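Local coordinates for conserved protein (PDB 1I36) that is of unknown function but binds NADP through a Rossmann-type domain and resembles 3-hydroxyacid dehydrogenases in structure, at residues Ser36-Glu39 with Arg40-Val44; Ala16-Leu19 with Arg20-Val24. The protein carries 1 engineered substitution. All coordinates share one frame; numbering follows the deposited sequence.

Contact 1 (Ser36-Glu39 with Arg40-Val44). With NAP (NADP nicotinamide-adenine-dinucleotide phosphate), chain C.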
ATOM      1  N   SER A  36      32.957  23.117   9.711  1.00 39.79           N
ATOM      2  CA  SER A  36      31.789  23.137   8.824  1.00 39.32           C
ATOM      3  C   SER A  36      30.569  23.787   9.496  1.00 37.56           C
ATOM      4  O   SER A  36      29.801  24.504   8.847  1.00 38.01           O
ATOM      5  CB  SER A  36      31.450  21.728   8.287  1.00 40.95           C
ATOM      6  OG  SER A  36      30.983  20.839   9.294  1.00 42.71           O
ATOM      7  N   THR A  37      30.439  23.586  10.803  1.00 34.33           N
ATOM      8  CA  THR A  37      29.335  24.173  11.563  1.00 32.88           C
ATOM      9  C   THR A  37      29.551  25.676  11.756  1.00 33.93           C
ATOM     10  O   THR A  37      28.610  26.467  11.612  1.00 33.66           O
ATOM     11  CB  THR A  37      29.158  23.464  12.927  1.00 28.48           C
ATOM     12  OG1 THR A  37      28.646  22.140  12.707  1.00 26.30           O
ATOM     13  CG2 THR A  37      28.201  24.237  13.843  1.00 27.45           C
ATOM     14  N   ILE A  38      30.792  26.064  12.066  1.00 33.80           N
ATOM     15  CA  ILE A  38      31.143  27.472  12.263  1.00 34.24           C
ATOM     16  C   ILE A  38      30.939  28.193  10.931  1.00 33.97           C
ATOM     17  O   ILE A  38      30.443  29.319  10.887  1.00 34.77           O
ATOM     18  CB  ILE A  38      32.627  27.638  12.757  1.00 34.65           C
ATOM     19  CG1 ILE A  38      32.787  27.023  14.152  1.00 31.47           C
ATOM     20  CG2 ILE A  38      33.007  29.111  12.830  1.00 32.36           C
ATOM     21  CD1 ILE A  38      34.229  26.941  14.650  1.00 34.49           C
ATOM     22  N   GLU A  39      31.238  27.493   9.845  1.00 34.86           N
ATOM     23  CA  GLU A  39      31.093  28.056   8.508  1.00 37.01           C
ATOM     24  C   GLU A  39      29.616  28.260   8.136  1.00 35.50           C
ATOM     25  O   GLU A  39      29.260  29.303   7.590  1.00 35.61           O
ATOM     26  CB  GLU A  39      31.815  27.175   7.488  1.00 39.36           C
ATOM     27  CG  GLU A  39      31.913  27.752   6.083  1.00 45.99           C
ATOM     28  CD  GLU A  39      32.544  29.153   6.038  1.00 50.21           C
ATOM     29  OE1 GLU A  39      33.412  29.472   6.897  1.00 51.40           O
ATOM     30  OE2 GLU A  39      32.160  29.936   5.133  1.00 51.33           O
ATOM     31  N   ARG A  40      28.759  27.282   8.433  1.00 31.93           N
ATOM     32  CA  ARG A  40      27.337  27.432   8.128  1.00 30.88           C
ATOM     33  C   ARG A  40      26.781  28.628   8.904  1.00 30.15           C
ATOM     34  O   ARG A  40      26.046  29.454   8.353  1.00 30.73           O
ATOM     35  CB  ARG A  40      26.553  26.194   8.541  1.00 30.02           C
ATOM     36  CG  ARG A  40      26.809  24.937   7.765  1.00 29.48           C
ATOM     37  CD  ARG A  40      25.989  23.860   8.480  1.00 34.35           C
ATOM     38  NE  ARG A  40      26.185  22.514   7.969  1.00 38.97           N
ATOM     39  CZ  ARG A  40      25.672  22.069   6.830  1.00 41.26           C
ATOM     40  NH1 ARG A  40      24.930  22.869   6.079  1.00 44.12           N
ATOM     41  NH2 ARG A  40      25.909  20.827   6.440  1.00 43.23           N
ATOM     42  N   ALA A  41      27.159  28.712  10.178  1.00 29.37           N
ATOM     43  CA  ALA A  41      26.719  29.773  11.070  1.00 31.78           C
ATOM     44  C   ALA A  41      27.088  31.168  10.560  1.00 34.63           C
ATOM     45  O   ALA A  41      26.285  32.097  10.622  1.00 34.14           O
ATOM     46  CB  ALA A  41      27.306  29.562  12.466  1.00 28.45           C
ATOM     47  N   ARG A  42      28.311  31.310  10.060  1.00 37.44           N
ATOM     48  CA  ARG A  42      28.771  32.597   9.558  1.00 37.14           C
ATOM     49  C   ARG A  42      28.221  32.927   8.170  1.00 36.75           C
ATOM     50  O   ARG A  42      28.085  34.105   7.830  1.00 37.11           O
ATOM     51  CB  ARG A  42      30.303  32.680   9.644  1.00 38.73           C
ATOM     52  CG  ARG A  42      30.753  32.557  11.091  1.00 39.01           C
ATOM     53  CD  ARG A  42      32.216  32.843  11.337  1.00 40.59           C
ATOM     54  NE  ARG A  42      32.454  32.868  12.780  1.00 41.85           N
ATOM     55  CZ  ARG A  42      33.595  32.536  13.376  1.00 43.69           C
ATOM     56  NH1 ARG A  42      34.644  32.154  12.660  1.00 43.63           N
ATOM     57  NH2 ARG A  42      33.661  32.528  14.700  1.00 43.43           N
ATOM     58  N   THR A  43      27.890  31.897   7.385  1.00 35.49           N
ATOM     59  CA  THR A  43      27.298  32.093   6.059  1.00 36.65           C
ATOM     60  C   THR A  43      25.886  32.680   6.257  1.00 37.89           C
ATOM     61  O   THR A  43      25.448  33.561   5.504  1.00 36.98           O
ATOM     62  CB  THR A  43      27.163  30.758   5.286  1.00 37.35           C
ATOM     63  OG1 THR A  43      28.464  30.263   4.960  1.00 40.56           O
ATOM     64  CG2 THR A  43      26.377  30.954   3.987  1.00 38.31           C
ATOM     65  N   VAL A  44      25.178  32.167   7.270  1.00 36.57           N
ATOM     66  CA  VAL A  44      23.831  32.622   7.595  1.00 33.10           C
ATOM     67  C   VAL A  44      23.883  33.972   8.305  1.00 34.16           C
ATOM     68  O   VAL A  44      23.016  34.821   8.082  1.00 32.85           O
ATOM     69  CB  VAL A  44      23.069  31.575   8.482  1.00 32.84           C
ATOM     70  CG1 VAL A  44      21.718  32.136   8.971  1.00 32.09           C
ATOM     71  CG2 VAL A  44      22.834  30.300   7.694  1.00 30.43           C
TER
HETATM   72  PA  NAP C1350      24.087  17.807  10.611  1.00 29.01           P
HETATM   73  O1A NAP C1350      24.234  16.456  11.121  1.00 30.67           O
HETATM   74  O2A NAP C1350      23.612  18.403   9.379  1.00 26.74           O
HETATM   75  O5B NAP C1350      23.943  18.900  11.866  1.00 26.77           O
HETATM   76  C5B NAP C1350      23.907  18.625  13.387  1.00 26.59           C
HETATM   77  C4B NAP C1350      24.890  19.624  13.784  1.00 31.01           C
HETATM   78  O4B NAP C1350      24.739  19.366  15.375  1.00 29.38           O
HETATM   79  C3B NAP C1350      26.101  19.484  13.999  1.00 33.10           C
HETATM   80  O3B NAP C1350      26.157  20.616  13.238  1.00 32.72           O
HETATM   81  C2B NAP C1350      27.132  19.500  15.058  1.00 29.18           C
HETATM   82  O2B NAP C1350      28.125  20.224  15.332  1.00 29.84           O
HETATM   83  C1B NAP C1350      26.070  19.568  15.979  1.00 29.40           C
HETATM   84  N9A NAP C1350      26.296  18.696  17.149  1.00 29.95           N
HETATM   85  C8A NAP C1350      26.703  17.382  17.398  1.00 29.59           C
HETATM   86  N7A NAP C1350      26.804  17.140  18.686  1.00 33.26           N
HETATM   87  C5A NAP C1350      26.451  18.315  19.320  1.00 31.73           C
HETATM   88  C6A NAP C1350      26.363  18.699  20.699  1.00 34.19           C
HETATM   89  N6A NAP C1350      26.655  17.852  21.688  1.00 36.47           N
HETATM   90  N1A NAP C1350      25.964  19.996  20.992  1.00 35.71           N
HETATM   91  C2A NAP C1350      25.669  20.878  19.995  1.00 33.62           C
HETATM   92  N3A NAP C1350      25.736  20.590  18.680  1.00 32.93           N
HETATM   93  C4A NAP C1350      26.131  19.274  18.407  1.00 32.04           C
HETATM   94  O3  NAP C1350      22.520  17.291  10.863  1.00 25.12           O
HETATM   95  PN  NAP C1350      21.000  17.758  10.261  1.00 24.55           P
HETATM   96  O1N NAP C1350      20.823  17.154   8.897  1.00 22.76           O
HETATM   97  O2N NAP C1350      21.031  19.219  10.393  1.00 21.10           O
HETATM   98  O5D NAP C1350      19.821  17.252  11.188  1.00 25.47           O
HETATM   99  C5D NAP C1350      19.693  17.693  12.564  1.00 25.55           C
HETATM  100  C4D NAP C1350      18.629  16.846  13.236  1.00 21.70           C
HETATM  101  O4D NAP C1350      17.322  16.816  12.588  1.00 23.77           O
HETATM  102  C3D NAP C1350      19.001  15.349  13.386  1.00 24.37           C
HETATM  103  O3D NAP C1350      18.613  14.730  14.654  1.00 22.99           O
HETATM  104  C2D NAP C1350      18.339  14.658  12.242  1.00 22.70           C
HETATM  105  O2D NAP C1350      18.093  13.301  12.474  1.00 21.42           O
HETATM  106  C1D NAP C1350      17.068  15.514  12.051  1.00 23.93           C
HETATM  107  N1N NAP C1350      16.523  15.494  10.684  1.00 26.91           N
HETATM  108  C2N NAP C1350      17.300  15.941   9.607  1.00 31.01           C
HETATM  109  C3N NAP C1350      16.669  15.891   8.318  1.00 31.01           C
HETATM  110  C7N NAP C1350      17.358  16.328   7.114  1.00 35.19           C
HETATM  111  O7N NAP C1350      16.793  16.286   6.006  1.00 41.16           O
HETATM  112  N7N NAP C1350      18.631  16.799   7.150  1.00 32.67           N
HETATM  113  C4N NAP C1350      15.344  15.415   8.211  1.00 30.86           C
HETATM  114  C5N NAP C1350      14.615  14.986   9.268  1.00 30.93           C
HETATM  115  C6N NAP C1350      15.203  15.029  10.505  1.00 29.24           C
HETATM  116  P2B NAP C1350      29.547  19.606  14.730  1.00 30.68           P
HETATM  117  O1X NAP C1350      29.578  19.761  13.236  1.00 31.35           O
HETATM  118  O2X NAP C1350      30.477  20.459  15.421  1.00 26.78           O
HETATM  119  O3X NAP C1350      29.547  18.198  15.068  1.00 33.56           O
HETATM  120  O   HOH W   1      27.559  21.588   9.783  1.00 32.92           O
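Ile38 and Arg42 lie side by side on one flank of helix 35-44, one turn apart, and point the same way. The CG2 branch of Ile38 sits over the centre of one face of the Arg42 guanidinium, 3.5 Å from Arg42 CZ. With CG1 beside the backbone N (chi1 -65°), the CG2 branch is left anti to that N and lies over the guanidinium, while the Arg42 chain runs extended from CG to NE. The polar end of Arg42 is held by a salt bridge to Glu48.

On another flank, Thr43 bends back to Glu39. Thr43 OG1 donates to Glu39 O at 2.9 Å, from above the carbonyl plane. Thr43 N reaches the same Glu39 O at 2.9 Å from the opposite face. One carbonyl oxygen thus takes both donors of a single residue.

Thr37 turns to the cofactor. Its OG1 lies 2.6 Å from O1X of the NADP 2'-phosphate and 3.0 Å from the ribose O3B. A water lies between Thr37 OG1 and Arg40 NE, but its approach to Arg40 NE is unusually short at 2.5 Å, so this link is doubtful. Arg40 is also extended, with its CG 3.2 Å from Ser36 O, and its NH1 bonds to Gln13 of helix 10-21. Arg33 and Ser34, just before the helix, also hydrogen-bond to NADP.

One flank sets a methyl against a guanidinium face, another doubles the bonds to a backbone carbonyl, and a third offers the Thr37 hydroxyl to the cofactor. A hydroxyl at the 2'-phosphate is consistent with recognition of NADP rather than NAD.

Contact 2 (Ala16-Leu19 with Arg20-Val24)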
ATOM      1  N   ALA A  16      17.140  28.642  10.153  1.00 20.34           N
ATOM      2  CA  ALA A  16      17.684  29.913  10.619  1.00 18.04           C
ATOM      3  C   ALA A  16      17.745  30.951   9.492  1.00 21.16           C
ATOM      4  O   ALA A  16      17.395  32.109   9.689  1.00 23.25           O
ATOM      5  CB  ALA A  16      19.055  29.715  11.227  1.00 18.58           C
ATOM      6  N   SER A  17      18.151  30.512   8.306  1.00 23.52           N
ATOM      7  CA  SER A  17      18.263  31.370   7.144  1.00 25.38           C
ATOM      8  C   SER A  17      16.894  31.994   6.780  1.00 26.83           C
ATOM      9  O   SER A  17      16.804  33.205   6.486  1.00 27.85           O
ATOM     10  CB  SER A  17      18.827  30.537   5.987  1.00 28.33           C
ATOM     11  OG  SER A  17      19.027  31.309   4.837  1.00 35.33           O
ATOM     12  N   ARG A  18      15.836  31.187   6.848  1.00 23.61           N
ATOM     13  CA  ARG A  18      14.476  31.650   6.539  1.00 24.18           C
ATOM     14  C   ARG A  18      14.001  32.652   7.587  1.00 24.64           C
ATOM     15  O   ARG A  18      13.475  33.731   7.259  1.00 24.49           O
ATOM     16  CB  ARG A  18      13.506  30.466   6.468  1.00 23.02           C
ATOM     17  CG  ARG A  18      12.026  30.823   6.278  1.00 19.36           C
ATOM     18  CD  ARG A  18      11.799  31.707   5.039  1.00 23.37           C
ATOM     19  NE  ARG A  18      12.206  31.046   3.803  1.00 23.58           N
ATOM     20  CZ  ARG A  18      11.491  30.102   3.193  1.00 28.10           C
ATOM     21  NH1 ARG A  18      10.338  29.693   3.720  1.00 25.40           N
ATOM     22  NH2 ARG A  18      11.874  29.632   2.007  1.00 27.75           N
ATOM     23  N   LEU A  19      14.184  32.298   8.851  1.00 22.60           N
ATOM     24  CA  LEU A  19      13.785  33.162   9.962  1.00 22.87           C
ATOM     25  C   LEU A  19      14.515  34.515   9.924  1.00 23.45           C
ATOM     26  O   LEU A  19      13.923  35.570  10.163  1.00 23.67           O
ATOM     27  CB  LEU A  19      14.072  32.456  11.303  1.00 20.36           C
ATOM     28  CG  LEU A  19      13.310  31.153  11.598  1.00 19.78           C
ATOM     29  CD1 LEU A  19      13.854  30.508  12.851  1.00 18.85           C
ATOM     30  CD2 LEU A  19      11.814  31.451  11.787  1.00 16.64           C
ATOM     31  N   ARG A  20      15.815  34.474   9.671  1.00 25.18           N
ATOM     32  CA  ARG A  20      16.616  35.690   9.613  1.00 26.86           C
ATOM     33  C   ARG A  20      16.138  36.646   8.501  1.00 27.05           C
ATOM     34  O   ARG A  20      16.024  37.845   8.724  1.00 26.34           O
ATOM     35  CB  ARG A  20      18.086  35.332   9.416  1.00 30.36           C
ATOM     36  CG  ARG A  20      19.016  36.491   9.684  1.00 36.51           C
ATOM     37  CD  ARG A  20      20.480  36.075   9.655  1.00 40.82           C
ATOM     38  NE  ARG A  20      21.331  37.178  10.084  1.00 44.14           N
ATOM     39  CZ  ARG A  20      21.692  38.194   9.309  1.00 46.06           C
ATOM     40  NH1 ARG A  20      21.294  38.254   8.042  1.00 47.85           N
ATOM     41  NH2 ARG A  20      22.378  39.198   9.828  1.00 48.37           N
ATOM     42  N   SER A  21      15.812  36.097   7.339  1.00 25.77           N
ATOM     43  CA  SER A  21      15.333  36.888   6.207  1.00 26.86           C
ATOM     44  C   SER A  21      13.993  37.544   6.538  1.00 28.68           C
ATOM     45  O   SER A  21      13.608  38.528   5.909  1.00 28.15           O
ATOM     46  CB  SER A  21      15.192  36.004   4.964  1.00 26.43           C
ATOM     47  OG  SER A  21      14.134  35.058   5.110  1.00 24.54           O
ATOM     48  N   ARG A  22      13.296  37.028   7.551  1.00 26.29           N
ATOM     49  CA  ARG A  22      12.008  37.602   7.933  1.00 24.91           C
ATOM     50  C   ARG A  22      12.111  38.483   9.163  1.00 26.67           C
ATOM     51  O   ARG A  22      11.094  38.828   9.772  1.00 29.49           O
ATOM     52  CB  ARG A  22      10.939  36.530   8.115  1.00 24.11           C
ATOM     53  CG  ARG A  22      10.734  35.636   6.897  1.00 21.78           C
ATOM     54  CD  ARG A  22      10.390  36.434   5.652  1.00 22.95           C
ATOM     55  NE  ARG A  22      10.280  35.550   4.508  1.00 23.93           N
ATOM     56  CZ  ARG A  22       9.163  34.934   4.138  1.00 24.92           C
ATOM     57  NH1 ARG A  22       8.038  35.110   4.829  1.00 25.19           N
ATOM     58  NH2 ARG A  22       9.170  34.138   3.075  1.00 25.11           N
ATOM     59  N   GLY A  23      13.345  38.840   9.531  1.00 26.00           N
ATOM     60  CA  GLY A  23      13.574  39.739  10.656  1.00 27.26           C
ATOM     61  C   GLY A  23      13.777  39.179  12.048  1.00 29.54           C
ATOM     62  O   GLY A  23      13.813  39.927  13.030  1.00 31.21           O
ATOM     63  N   VAL A  24      13.938  37.867  12.156  1.00 27.75           N
ATOM     64  CA  VAL A  24      14.118  37.248  13.468  1.00 24.88           C
ATOM     65  C   VAL A  24      15.595  37.189  13.809  1.00 23.66           C
ATOM     66  O   VAL A  24      16.408  36.887  12.959  1.00 23.71           O
ATOM     67  CB  VAL A  24      13.523  35.805  13.457  1.00 25.06           C
ATOM     68  CG1 VAL A  24      13.803  35.052  14.771  1.00 21.51           C
ATOM     69  CG2 VAL A  24      12.050  35.881  13.173  1.00 24.77           C
TER
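Leu19 and Val24 meet where a Schellman motif closes helix 10-21, the first helix of the Rossmann-type beta-alpha-beta unit. Leu19 CB lies 4.0 Å from Val24 CB across the turn, a small apolar contact. Both side chains also touch Val3 of strand 2-6, so the helix end is packed against the sheet. Leu19 O accepts from Val24 N at 3.0 Å and from Arg22 N at 3.1 Å, and the two donors come from opposite faces of its carbonyl plane. Gly23, with positive phi (91°), is the C-prime residue, and its N bonds to Arg20 O.

Arg18 lies alongside Arg22, pointing the same way. Arg18 CD lies over one face of the Arg22 guanidinium, 4.1 Å from Arg22 NH2, with the two guanidinium planes 17° apart. Arg18 NE is 4.4 Å from Arg22 NH2, and these like charges probably repel somewhat. The Arg18 chain is bent at chi2 and chi3, and its NH1 is taken up by a salt bridge to Asp122 and a hydrogen bond to Gly142 O.

Arg20 leaves the turn in another direction. Its chain runs extended from CG to NE, which makes a weak hydrogen bond to Gly45 O. Its backbone N bonds to Ala16 O at 2.8 Å.

Ser21 folds its hydroxyl back onto the last turn: with chi1 at 68°, Ser21 OG donates to Arg18 O over 2.6 Å.

Overall arrangement
Both contacts are local and partly buried, on successive helices of the same Rossmann-type domain. Contact 2 closes helix 10-21, which leads from strand 2-6 to strand 25-28. Contact 1 lies on helix 35-44, between strands 25-28 and 47-48. Their centres are 15 Å apart, and they touch where Val44 packs against Arg20, Ser17 and Ala16. In contact 2 the buried Leu19 and Val24 face the sheet, while much of the arginine-rich remainder is exposed. In contact 1 the buried residues are Thr37, which meets NADP, and Ala41. The cofactor contact belongs to contact 1; contact 2 is helix termination and packing.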